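Local coordinates for protein chitinase (Chromobacterium violaceum, PDB 4TXG) that probably hydrolyses the glycosidic bonds of chitin, as a family 18 glycoside hydrolase, and is predicted to bind the polysaccharide as well, at residues N150-I156 with Y633-P639; W180-T184 with Y243-T248; N458-Y464 with V597-W603. All coordinates share one frame; numbering follows the deposited sequence.

Contact 1: N150-I156 with Y633-P639; sequences NGSRRRI and YNTFSQP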
loop_
_atom_site.group_PDB
_atom_site.type_symbol
_atom_site.label_atom_id
_atom_site.label_comp_id
_atom_site.label_asym_id
_atom_site.label_seq_id
_atom_site.Cartn_x
_atom_site.Cartn_y
_atom_site.Cartn_z
ATOM N N ASN A 150 13.621 7.270 -16.638
ATOM C CA ASN A 150 13.474 8.709 -16.827
ATOM C C ASN A 150 14.302 9.566 -15.859
ATOM O O ASN A 150 13.986 10.731 -15.610
ATOM C CB ASN A 150 11.981 9.064 -16.742
ATOM C CG ASN A 150 11.182 8.491 -17.910
ATOM O OD1 ASN A 150 11.585 8.633 -19.060
ATOM N ND2 ASN A 150 10.064 7.819 -17.617
ATOM N N GLY A 151 15.391 9.001 -15.348
ATOM C CA GLY A 151 16.303 9.758 -14.505
ATOM C C GLY A 151 15.742 10.160 -13.154
ATOM O O GLY A 151 16.241 11.096 -12.532
ATOM N N SER A 152 14.713 9.457 -12.688
ATOM C CA SER A 152 14.088 9.816 -11.424
ATOM C C SER A 152 14.829 9.235 -10.217
ATOM O O SER A 152 15.339 8.119 -10.265
ATOM C CB SER A 152 12.629 9.353 -11.398
ATOM O OG SER A 152 12.002 9.808 -10.195
ATOM N N ARG A 153 14.893 10.020 -9.147
ATOM C CA ARG A 153 15.426 9.603 -7.852
ATOM C C ARG A 153 14.430 8.748 -7.057
ATOM O O ARG A 153 14.811 8.008 -6.151
ATOM C CB ARG A 153 15.809 10.856 -7.051
ATOM C CG ARG A 153 16.298 10.639 -5.613
ATOM C CD ARG A 153 16.823 11.951 -5.009
ATOM N NE ARG A 153 15.829 13.032 -5.016
ATOM C CZ ARG A 153 15.762 13.997 -5.927
ATOM N NH1 ARG A 153 16.634 14.036 -6.926
ATOM N NH2 ARG A 153 14.820 14.932 -5.841
ATOM N N ARG A 154 13.150 8.878 -7.395
ATOM C CA ARG A 154 12.074 8.209 -6.663
ATOM C C ARG A 154 11.188 7.413 -7.596
ATOM O O ARG A 154 10.992 7.808 -8.743
ATOM C CB ARG A 154 11.194 9.227 -5.926
ATOM C CG ARG A 154 11.948 10.179 -5.025
ATOM C CD ARG A 154 12.443 9.507 -3.744
ATOM N NE ARG A 154 13.388 10.398 -3.069
ATOM C CZ ARG A 154 14.429 9.987 -2.358
ATOM N NH1 ARG A 154 14.642 8.678 -2.174
ATOM N NH2 ARG A 154 15.252 10.885 -1.834
ATOM N N ARG A 155 10.609 6.322 -7.103
ATOM C CA ARG A 155 9.575 5.662 -7.883
ATOM C C ARG A 155 8.392 6.610 -8.032
ATOM O O ARG A 155 8.075 7.369 -7.120
ATOM C CB ARG A 155 9.127 4.361 -7.233
ATOM C CG ARG A 155 10.239 3.343 -7.082
ATOM C CD ARG A 155 9.681 1.973 -6.729
ATOM N NE ARG A 155 10.762 1.052 -6.403
ATOM C CZ ARG A 155 11.281 0.940 -5.188
ATOM N NH1 ARG A 155 10.792 1.683 -4.199
ATOM N NH2 ARG A 155 12.278 0.082 -4.963
ATOM N N ILE A 156 7.774 6.569 -9.206
ATOM C CA ILE A 156 6.562 7.309 -9.499
ATOM C C ILE A 156 5.646 6.292 -10.154
ATOM O O ILE A 156 5.804 5.949 -11.329
ATOM C CB ILE A 156 6.818 8.523 -10.415
ATOM C CG1 ILE A 156 7.801 9.485 -9.748
ATOM C CG2 ILE A 156 5.500 9.230 -10.756
ATOM C CD1 ILE A 156 8.254 10.631 -10.664
ATOM N N TYR A 633 7.370 14.391 -10.899
ATOM C CA TYR A 633 8.516 14.091 -11.743
ATOM C C TYR A 633 9.549 15.219 -11.760
ATOM O O TYR A 633 10.756 14.970 -11.686
ATOM C CB TYR A 633 8.076 13.783 -13.180
ATOM C CG TYR A 633 9.269 13.544 -14.063
ATOM C CD1 TYR A 633 10.031 12.391 -13.924
ATOM C CD2 TYR A 633 9.672 14.494 -14.994
ATOM C CE1 TYR A 633 11.150 12.180 -14.699
ATOM C CE2 TYR A 633 10.791 14.294 -15.774
ATOM C CZ TYR A 633 11.524 13.134 -15.627
ATOM O OH TYR A 633 12.643 12.927 -16.401
ATOM N N ASN A 634 9.085 16.459 -11.874
ATOM C CA ASN A 634 10.009 17.592 -11.912
ATOM C C ASN A 634 10.764 17.736 -10.593
ATOM O O ASN A 634 11.924 18.137 -10.567
ATOM C CB ASN A 634 9.259 18.886 -12.238
ATOM C CG ASN A 634 8.830 18.956 -13.697
ATOM O OD1 ASN A 634 9.500 18.408 -14.578
ATOM N ND2 ASN A 634 7.711 19.629 -13.957
ATOM N N THR A 635 10.095 17.397 -9.500
ATOM C CA THR A 635 10.718 17.432 -8.186
ATOM C C THR A 635 11.751 16.314 -8.033
ATOM O O THR A 635 12.858 16.547 -7.553
ATOM C CB THR A 635 9.659 17.312 -7.084
ATOM O OG1 THR A 635 8.704 18.373 -7.232
ATOM C CG2 THR A 635 10.300 17.385 -5.703
ATOM N N PHE A 636 11.398 15.106 -8.466
ATOM C CA PHE A 636 12.238 13.934 -8.203
ATOM C C PHE A 636 13.318 13.641 -9.264
ATOM O O PHE A 636 14.136 12.739 -9.066
ATOM C CB PHE A 636 11.346 12.694 -8.040
ATOM C CG PHE A 636 10.421 12.753 -6.848
ATOM C CD1 PHE A 636 10.747 13.508 -5.725
ATOM C CD2 PHE A 636 9.234 12.017 -6.845
ATOM C CE1 PHE A 636 9.903 13.547 -4.623
ATOM C CE2 PHE A 636 8.378 12.051 -5.754
ATOM C CZ PHE A 636 8.714 12.820 -4.630
ATOM N N SER A 637 13.332 14.380 -10.376
ATOM C CA SER A 637 14.341 14.167 -11.424
ATOM C C SER A 637 15.393 15.284 -11.458
ATOM O O SER A 637 16.285 15.311 -12.326
ATOM C CB SER A 637 13.674 14.048 -12.798
ATOM O OG SER A 637 13.033 15.266 -13.150
ATOM N N GLN A 638 15.272 16.206 -10.508
ATOM C CA GLN A 638 16.229 17.296 -10.327
ATOM C C GLN A 638 16.753 17.240 -8.890
ATOM O O GLN A 638 16.153 16.582 -8.056
ATOM C CB GLN A 638 15.564 18.646 -10.625
ATOM C CG GLN A 638 15.097 18.801 -12.076
ATOM C CD GLN A 638 16.247 18.760 -13.085
ATOM O OE1 GLN A 638 17.392 19.075 -12.760
ATOM N NE2 GLN A 638 15.937 18.365 -14.317
ATOM N N PRO A 639 17.885 17.906 -8.602
ATOM C CA PRO A 639 18.411 17.835 -7.230
ATOM C C PRO A 639 17.384 18.244 -6.169
ATOM O O PRO A 639 16.549 19.116 -6.430
ATOM C CB PRO A 639 19.580 18.816 -7.262
ATOM C CG PRO A 639 20.063 18.743 -8.683
ATOM C CD PRO A 639 18.810 18.603 -9.512
#
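The carbonyl O of N150 receives the phenol OH of Y633 at 2.7 Å, in the carbonyl plane. This begins the seam between the chain entering the first strand of the (β/α)8 barrel and the end of the helix 627-636 that packs outside it. N150 and G151 both have positive phi, which asparagine and glycine tolerate better than most residues. S152 turns its hydroxyl back onto its own segment: OG donates to R154 O at 2.7 Å, on a lone pair, while resting 3.7 Å from F636 CB. R153 does most of the polar work. Its N reaches F636 O at 2.8 Å, nearly straight at 168°, and the bend in its chain at chi3 (57°) lays the guanidinium over that same carbonyl oxygen. End-on, NH1 and NH2 both grip Q638 O, at 2.8 and 3.1 Å, and NH2 adds a weak bond to T635 O. A cation long enough to span these carbonyls suits a helix C-terminus, and D593 supplies a countercharge. R154 uses its aliphatic part instead: CG lies over the F636 face, 3.6 Å from the ring centroid, with the guanidinium plane 88° from the ring and its tip directed to D593 and N596. I156, an apolar residue at the strand's start, meets the F636 rim with CG1 and brings CD1 to 3.6 Å from Y633 CA.

Contact 2: W180-T184 with Y243-T248; sequences WSKLT and YPGVKT
W180 and Y243 lie with their planes only 19° apart, yet they are slid so far along each other, 5.5 Å between the five-membered ring and phenol centroids, that the rings barely overlap. What covers the tyrosine is the methylene of W180: CB sits over one face, 3.5 Å from the centroid of the Y243 ring and 17° off its normal, a CH-pi contact. The tryptophan CG is anti to its carbonyl carbon (chi1 -73°), and this carries the indole beyond the phenol toward V246; the indole also stacks on the ring of Y239, and NE1 is satisfied by A175 O. S181 adds its CB beside the Y243 ring, obliquely.

V246 crosses the indole at about a right angle. With CG1 anti to the backbone N, that methyl packs 3.8 Å from W180 CZ3, while CG2 comes within 3.6 Å of W180 O and also nears L183 O. A branched, compact side chain suits a place where one methyl meets a ring and the other two carbonyl oxygens. Segment 180-184 leads into strand 185-193, the first strand of a beta-alpha-beta crossover of the barrel, and segment 243-248 links the crossover's helix 231-242 to its second, parallel strand 247-253.

Here the strands begin to pair: K247 N donates to T184 O at 3.0 Å, and the V246 CA approaches the same oxygen. Beside this bond a water lies 2.9 Å from T184 O and 3.2 Å from G245 O. The hydroxyl OG1 of T184 is hydrogen-bonded to the backbone N of I156.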
loop_
_atom_site.group_PDB
_atom_site.type_symbol
_atom_site.label_atom_id
_atom_site.label_comp_id
_atom_site.label_asym_id
_atom_site.label_seq_id
_atom_site.Cartn_x
_atom_site.Cartn_y
_atom_site.Cartn_z
ATOM N N TRP A 180 4.180 8.646 -20.026
ATOM C CA TRP A 180 5.264 7.675 -19.982
ATOM C C TRP A 180 6.630 8.267 -19.629
ATOM O O TRP A 180 7.445 7.605 -18.984
ATOM C CB TRP A 180 5.360 6.959 -21.328
ATOM C CG TRP A 180 4.246 5.982 -21.563
ATOM C CD1 TRP A 180 3.021 6.243 -22.112
ATOM C CD2 TRP A 180 4.263 4.582 -21.263
ATOM N NE1 TRP A 180 2.277 5.088 -22.174
ATOM C CE2 TRP A 180 3.012 4.058 -21.652
ATOM C CE3 TRP A 180 5.211 3.725 -20.705
ATOM C CZ2 TRP A 180 2.685 2.708 -21.493
ATOM C CZ3 TRP A 180 4.888 2.379 -20.561
ATOM C CH2 TRP A 180 3.632 1.890 -20.951
ATOM N N SER A 181 6.877 9.510 -20.042
ATOM C CA SER A 181 8.188 10.120 -19.826
ATOM C C SER A 181 8.365 10.655 -18.401
ATOM O O SER A 181 9.420 11.189 -18.069
ATOM C CB SER A 181 8.427 11.262 -20.823
ATOM O OG SER A 181 7.580 12.359 -20.541
ATOM N N LYS A 182 7.332 10.516 -17.570
ATOM C CA LYS A 182 7.367 11.095 -16.232
ATOM C C LYS A 182 7.086 10.074 -15.131
ATOM O O LYS A 182 6.951 10.441 -13.967
ATOM C CB LYS A 182 6.361 12.247 -16.136
ATOM C CG LYS A 182 6.545 13.303 -17.230
ATOM C CD LYS A 182 5.633 14.499 -17.023
ATOM C CE LYS A 182 5.753 15.496 -18.168
ATOM N NZ LYS A 182 7.165 15.883 -18.435
ATOM N N LEU A 183 7.007 8.798 -15.504
ATOM C CA LEU A 183 6.730 7.711 -14.558
ATOM C C LEU A 183 7.875 6.702 -14.468
ATOM O O LEU A 183 8.764 6.672 -15.324
ATOM C CB LEU A 183 5.456 6.950 -14.966
ATOM C CG LEU A 183 4.117 7.662 -15.087
ATOM C CD1 LEU A 183 3.062 6.687 -15.524
ATOM C CD2 LEU A 183 3.731 8.274 -13.756
ATOM N N THR A 184 7.853 5.861 -13.440
ATOM C CA THR A 184 8.806 4.756 -13.386
ATOM C C THR A 184 8.114 3.390 -13.481
ATOM O O THR A 184 8.699 2.428 -13.996
ATOM C CB THR A 184 9.661 4.795 -12.099
ATOM O OG1 THR A 184 8.820 4.646 -10.946
ATOM C CG2 THR A 184 10.440 6.112 -12.009
ATOM N N TYR A 243 9.840 3.662 -24.172
ATOM C CA TYR A 243 10.292 3.990 -22.818
ATOM C C TYR A 243 10.747 2.733 -22.071
ATOM O O TYR A 243 10.049 2.257 -21.187
ATOM C CB TYR A 243 9.163 4.683 -22.048
ATOM C CG TYR A 243 8.673 5.933 -22.725
ATOM C CD1 TYR A 243 9.267 7.163 -22.457
ATOM C CD2 TYR A 243 7.624 5.892 -23.636
ATOM C CE1 TYR A 243 8.830 8.311 -23.079
ATOM C CE2 TYR A 243 7.177 7.038 -24.263
ATOM C CZ TYR A 243 7.786 8.244 -23.980
ATOM O OH TYR A 243 7.349 9.387 -24.600
ATOM N N PRO A 244 11.932 2.200 -22.422
ATOM C CA PRO A 244 12.351 0.842 -22.032
ATOM C C PRO A 244 12.639 0.661 -20.542
ATOM O O PRO A 244 12.773 -0.470 -20.065
ATOM C CB PRO A 244 13.624 0.623 -22.852
ATOM C CG PRO A 244 14.155 2.007 -23.096
ATOM C CD PRO A 244 12.935 2.870 -23.272
ATOM N N GLY A 245 12.730 1.767 -19.818
ATOM C CA GLY A 245 13.012 1.711 -18.402
ATOM C C GLY A 245 11.754 1.619 -17.571
ATOM O O GLY A 245 11.803 1.197 -16.412
ATOM N N VAL A 246 10.621 1.998 -18.157
ATOM C CA VAL A 246 9.361 2.010 -17.419
ATOM C C VAL A 246 8.850 0.586 -17.229
ATOM O O VAL A 246 8.776 -0.182 -18.187
ATOM C CB VAL A 246 8.298 2.869 -18.137
ATOM C CG1 VAL A 246 6.949 2.769 -17.419
ATOM C CG2 VAL A 246 8.763 4.315 -18.209
ATOM N N LYS A 247 8.508 0.238 -15.990
ATOM C CA LYS A 247 8.006 -1.102 -15.676
ATOM C C LYS A 247 6.483 -1.167 -15.749
ATOM O O LYS A 247 5.806 -0.200 -15.407
ATOM C CB LYS A 247 8.465 -1.524 -14.273
ATOM C CG LYS A 247 9.974 -1.480 -14.075
ATOM C CD LYS A 247 10.642 -2.593 -14.892
ATOM C CE LYS A 247 12.117 -2.308 -15.138
ATOM N NZ LYS A 247 12.816 -1.984 -13.882
ATOM N N THR A 248 5.941 -2.301 -16.187
ATOM C CA THR A 248 4.510 -2.540 -16.005
ATOM C C THR A 248 4.274 -3.744 -15.099
ATOM O O THR A 248 4.982 -4.754 -15.177
ATOM C CB THR A 248 3.773 -2.748 -17.348
ATOM O OG1 THR A 248 4.376 -3.822 -18.085
ATOM C CG2 THR A 248 3.822 -1.470 -18.173
HETATM O O HOH W 1 11.544 2.304 -13.473
#

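Contact 3: N458-Y464 with V597-W603; sequences NMGVPYY and VGGVMFW. With CS (cesium ion), chain M.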
loop_
_atom_site.group_PDB
_atom_site.type_symbol
_atom_site.label_atom_id
_atom_site.label_comp_id
_atom_site.label_asym_id
_atom_site.label_seq_id
_atom_site.Cartn_x
_atom_site.Cartn_y
_atom_site.Cartn_z
ATOM N N ASN A 458 6.875 2.771 -0.888
ATOM C CA ASN A 458 6.335 3.913 -1.636
ATOM C C ASN A 458 5.001 4.320 -1.033
ATOM O O ASN A 458 4.184 3.466 -0.703
ATOM C CB ASN A 458 6.171 3.568 -3.112
ATOM C CG ASN A 458 7.403 2.885 -3.675
ATOM O OD1 ASN A 458 8.396 3.527 -3.994
ATOM N ND2 ASN A 458 7.355 1.571 -3.753
ATOM N N MET A 459 4.776 5.621 -0.884
ATOM C CA MET A 459 3.551 6.085 -0.244
ATOM C C MET A 459 2.519 6.530 -1.274
ATOM O O MET A 459 2.855 7.228 -2.234
ATOM C CB MET A 459 3.868 7.229 0.724
ATOM C CG MET A 459 4.878 6.837 1.801
ATOM S SD MET A 459 4.486 5.321 2.690
ATOM C CE MET A 459 2.932 5.758 3.471
ATOM N N GLY A 460 1.264 6.133 -1.065
ATOM C CA GLY A 460 0.205 6.464 -2.008
ATOM C C GLY A 460 -0.438 7.823 -1.770
ATOM O O GLY A 460 -0.584 8.262 -0.634
ATOM N N VAL A 461 -0.837 8.477 -2.857
ATOM C CA VAL A 461 -1.644 9.690 -2.793
ATOM C C VAL A 461 -2.822 9.544 -3.754
ATOM O O VAL A 461 -2.725 8.814 -4.755
ATOM C CB VAL A 461 -0.839 10.954 -3.173
ATOM C CG1 VAL A 461 0.324 11.165 -2.211
ATOM C CG2 VAL A 461 -0.350 10.872 -4.623
ATOM N N PRO A 462 -3.944 10.220 -3.456
ATOM C CA PRO A 462 -5.128 10.111 -4.313
ATOM C C PRO A 462 -5.204 11.203 -5.372
ATOM O O PRO A 462 -4.869 12.349 -5.080
ATOM C CB PRO A 462 -6.278 10.272 -3.318
ATOM C CG PRO A 462 -5.728 11.271 -2.330
ATOM C CD PRO A 462 -4.249 10.943 -2.203
ATOM N N TYR A 463 -5.638 10.850 -6.579
ATOM C CA TYR A 463 -5.945 11.855 -7.594
ATOM C C TYR A 463 -7.463 11.990 -7.725
ATOM O O TYR A 463 -7.994 12.295 -8.794
ATOM C CB TYR A 463 -5.323 11.490 -8.948
ATOM C CG TYR A 463 -3.822 11.707 -9.087
ATOM C CD1 TYR A 463 -3.042 12.158 -8.019
ATOM C CD2 TYR A 463 -3.194 11.475 -10.309
ATOM C CE1 TYR A 463 -1.662 12.352 -8.177
ATOM C CE2 TYR A 463 -1.829 11.677 -10.480
ATOM C CZ TYR A 463 -1.070 12.106 -9.420
ATOM O OH TYR A 463 0.286 12.292 -9.607
ATOM N N TYR A 464 -8.161 11.770 -6.618
ATOM C CA TYR A 464 -9.618 11.793 -6.609
ATOM C C TYR A 464 -10.067 12.339 -5.257
ATOM O O TYR A 464 -9.272 12.442 -4.331
ATOM C CB TYR A 464 -10.202 10.394 -6.834
ATOM C CG TYR A 464 -9.817 9.449 -5.717
ATOM C CD1 TYR A 464 -8.629 8.731 -5.779
ATOM C CD2 TYR A 464 -10.607 9.317 -4.573
ATOM C CE1 TYR A 464 -8.251 7.891 -4.758
ATOM C CE2 TYR A 464 -10.230 8.471 -3.539
ATOM C CZ TYR A 464 -9.047 7.768 -3.637
ATOM O OH TYR A 464 -8.652 6.925 -2.619
ATOM N N VAL A 597 12.364 8.255 1.070
ATOM C CA VAL A 597 11.384 7.199 0.842
ATOM C C VAL A 597 11.536 6.680 -0.588
ATOM O O VAL A 597 11.992 7.401 -1.468
ATOM C CB VAL A 597 9.954 7.715 1.103
ATOM C CG1 VAL A 597 8.938 6.578 1.045
ATOM C CG2 VAL A 597 9.893 8.385 2.472
ATOM N N GLY A 598 11.179 5.421 -0.806
ATOM C CA GLY A 598 11.358 4.808 -2.109
ATOM C C GLY A 598 10.698 5.584 -3.234
ATOM O O GLY A 598 11.255 5.713 -4.338
ATOM N N GLY A 599 9.515 6.115 -2.959
ATOM C CA GLY A 599 8.782 6.830 -3.984
ATOM C C GLY A 599 7.322 7.049 -3.644
ATOM O O GLY A 599 6.913 6.932 -2.487
ATOM N N VAL A 600 6.555 7.379 -4.677
ATOM C CA VAL A 600 5.164 7.765 -4.550
ATOM C C VAL A 600 4.329 6.939 -5.517
ATOM O O VAL A 600 4.738 6.707 -6.658
ATOM C CB VAL A 600 4.964 9.280 -4.841
ATOM C CG1 VAL A 600 3.491 9.645 -4.829
ATOM C CG2 VAL A 600 5.731 10.147 -3.833
ATOM N N MET A 601 3.168 6.484 -5.047
ATOM C CA MET A 601 2.215 5.764 -5.872
ATOM C C MET A 601 0.957 6.636 -5.925
ATOM O O MET A 601 0.702 7.384 -4.995
ATOM C CB MET A 601 1.945 4.372 -5.278
ATOM C CG MET A 601 0.773 3.608 -5.871
ATOM S SD MET A 601 -0.773 4.087 -5.051
ATOM C CE MET A 601 -0.655 3.140 -3.523
ATOM N N PHE A 602 0.188 6.582 -7.008
ATOM C CA PHE A 602 -1.083 7.303 -6.999
ATOM C C PHE A 602 -2.191 6.517 -7.689
ATOM O O PHE A 602 -1.954 5.772 -8.644
ATOM C CB PHE A 602 -0.923 8.703 -7.633
ATOM C CG PHE A 602 -0.249 8.701 -8.969
ATOM C CD1 PHE A 602 -0.990 8.560 -10.126
ATOM C CD2 PHE A 602 1.123 8.851 -9.072
ATOM C CE1 PHE A 602 -0.376 8.566 -11.366
ATOM C CE2 PHE A 602 1.742 8.856 -10.316
ATOM C CZ PHE A 602 0.989 8.711 -11.460
ATOM N N TRP A 603 -3.396 6.657 -7.137
ATOM C CA TRP A 603 -4.620 6.159 -7.740
ATOM C C TRP A 603 -5.459 7.377 -8.101
ATOM O O TRP A 603 -5.767 8.153 -7.197
ATOM C CB TRP A 603 -5.389 5.278 -6.746
ATOM C CG TRP A 603 -6.651 4.748 -7.321
ATOM C CD1 TRP A 603 -7.829 5.424 -7.487
ATOM C CD2 TRP A 603 -6.856 3.443 -7.856
ATOM N NE1 TRP A 603 -8.758 4.613 -8.095
ATOM C CE2 TRP A 603 -8.189 3.385 -8.319
ATOM C CE3 TRP A 603 -6.044 2.304 -7.980
ATOM C CZ2 TRP A 603 -8.729 2.237 -8.901
ATOM C CZ3 TRP A 603 -6.583 1.170 -8.551
ATOM C CH2 TRP A 603 -7.911 1.142 -9.006
HETATM CS CS CS M . -8.663 4.181 -3.980
HETATM O O HOH W 2 -6.504 1.710 -4.366
HETATM O O HOH W 3 -11.230 3.138 -5.105
#
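Parallel neighbours in the barrel wall, strands 457-462 and 599-603 are zipped by backbone bonds: M459 N to G599 O, M601 N to M459 O, V461 N to M601 O, W603 N to V461 O and Y463 N to W603 O (2.8 Å). G460 suits its place because the folded end of M601 lies against it, CE 3.8 Å from G460 CA. V461, V600 and F602 point outward, and F602 CB touches V461 CG2. The F602 CG stands between backbone N and carbonyl carbon (chi1 50°), bringing the ring against the Y463 face. These two form an offset stack, centroids 4.4 Å apart and planes at 13°, with the Y463 OH over the centre of the F602 ring and hydrogen-bonded to T629.

The two strands are the seventh and eighth of the TIM barrel, and W603, facing inward at the C-terminal end of the last, is placed consistently with the tryptophan that floors the substrate cleft in family 18. W603 O lies at the edge of the Y464 ring, in its plane. The Y464 OH binds a cesium ion at 3.1 Å, shared with D398 and two waters; the ion lies 3.8 Å above the W603 indole plane.

Overall arrangement
Contact 3 is fully buried in the barrel wall, whereas contacts 1 and 2 lie nearer the surface, where strands start. All three reach the same curled sheet. Strand 155-161 joins them: R155 bonds to G598 and V600 of contact 3, while I156 makes backbone bonds to T184 of contact 2, and, from the loop before the strand, N150 ND2 reaches L183 O. Apolar side chains complete the junctions, F636 against V600 and L183 against F602. The chemistry follows position. Regular backbone pairing and stacked aromatics dominate contact 3; contact 1 relies on arginines that meet helix-end carbonyls and an aromatic face; contact 2 is mostly aromatic and aliphatic packing, with one strand-starting backbone bond and a water.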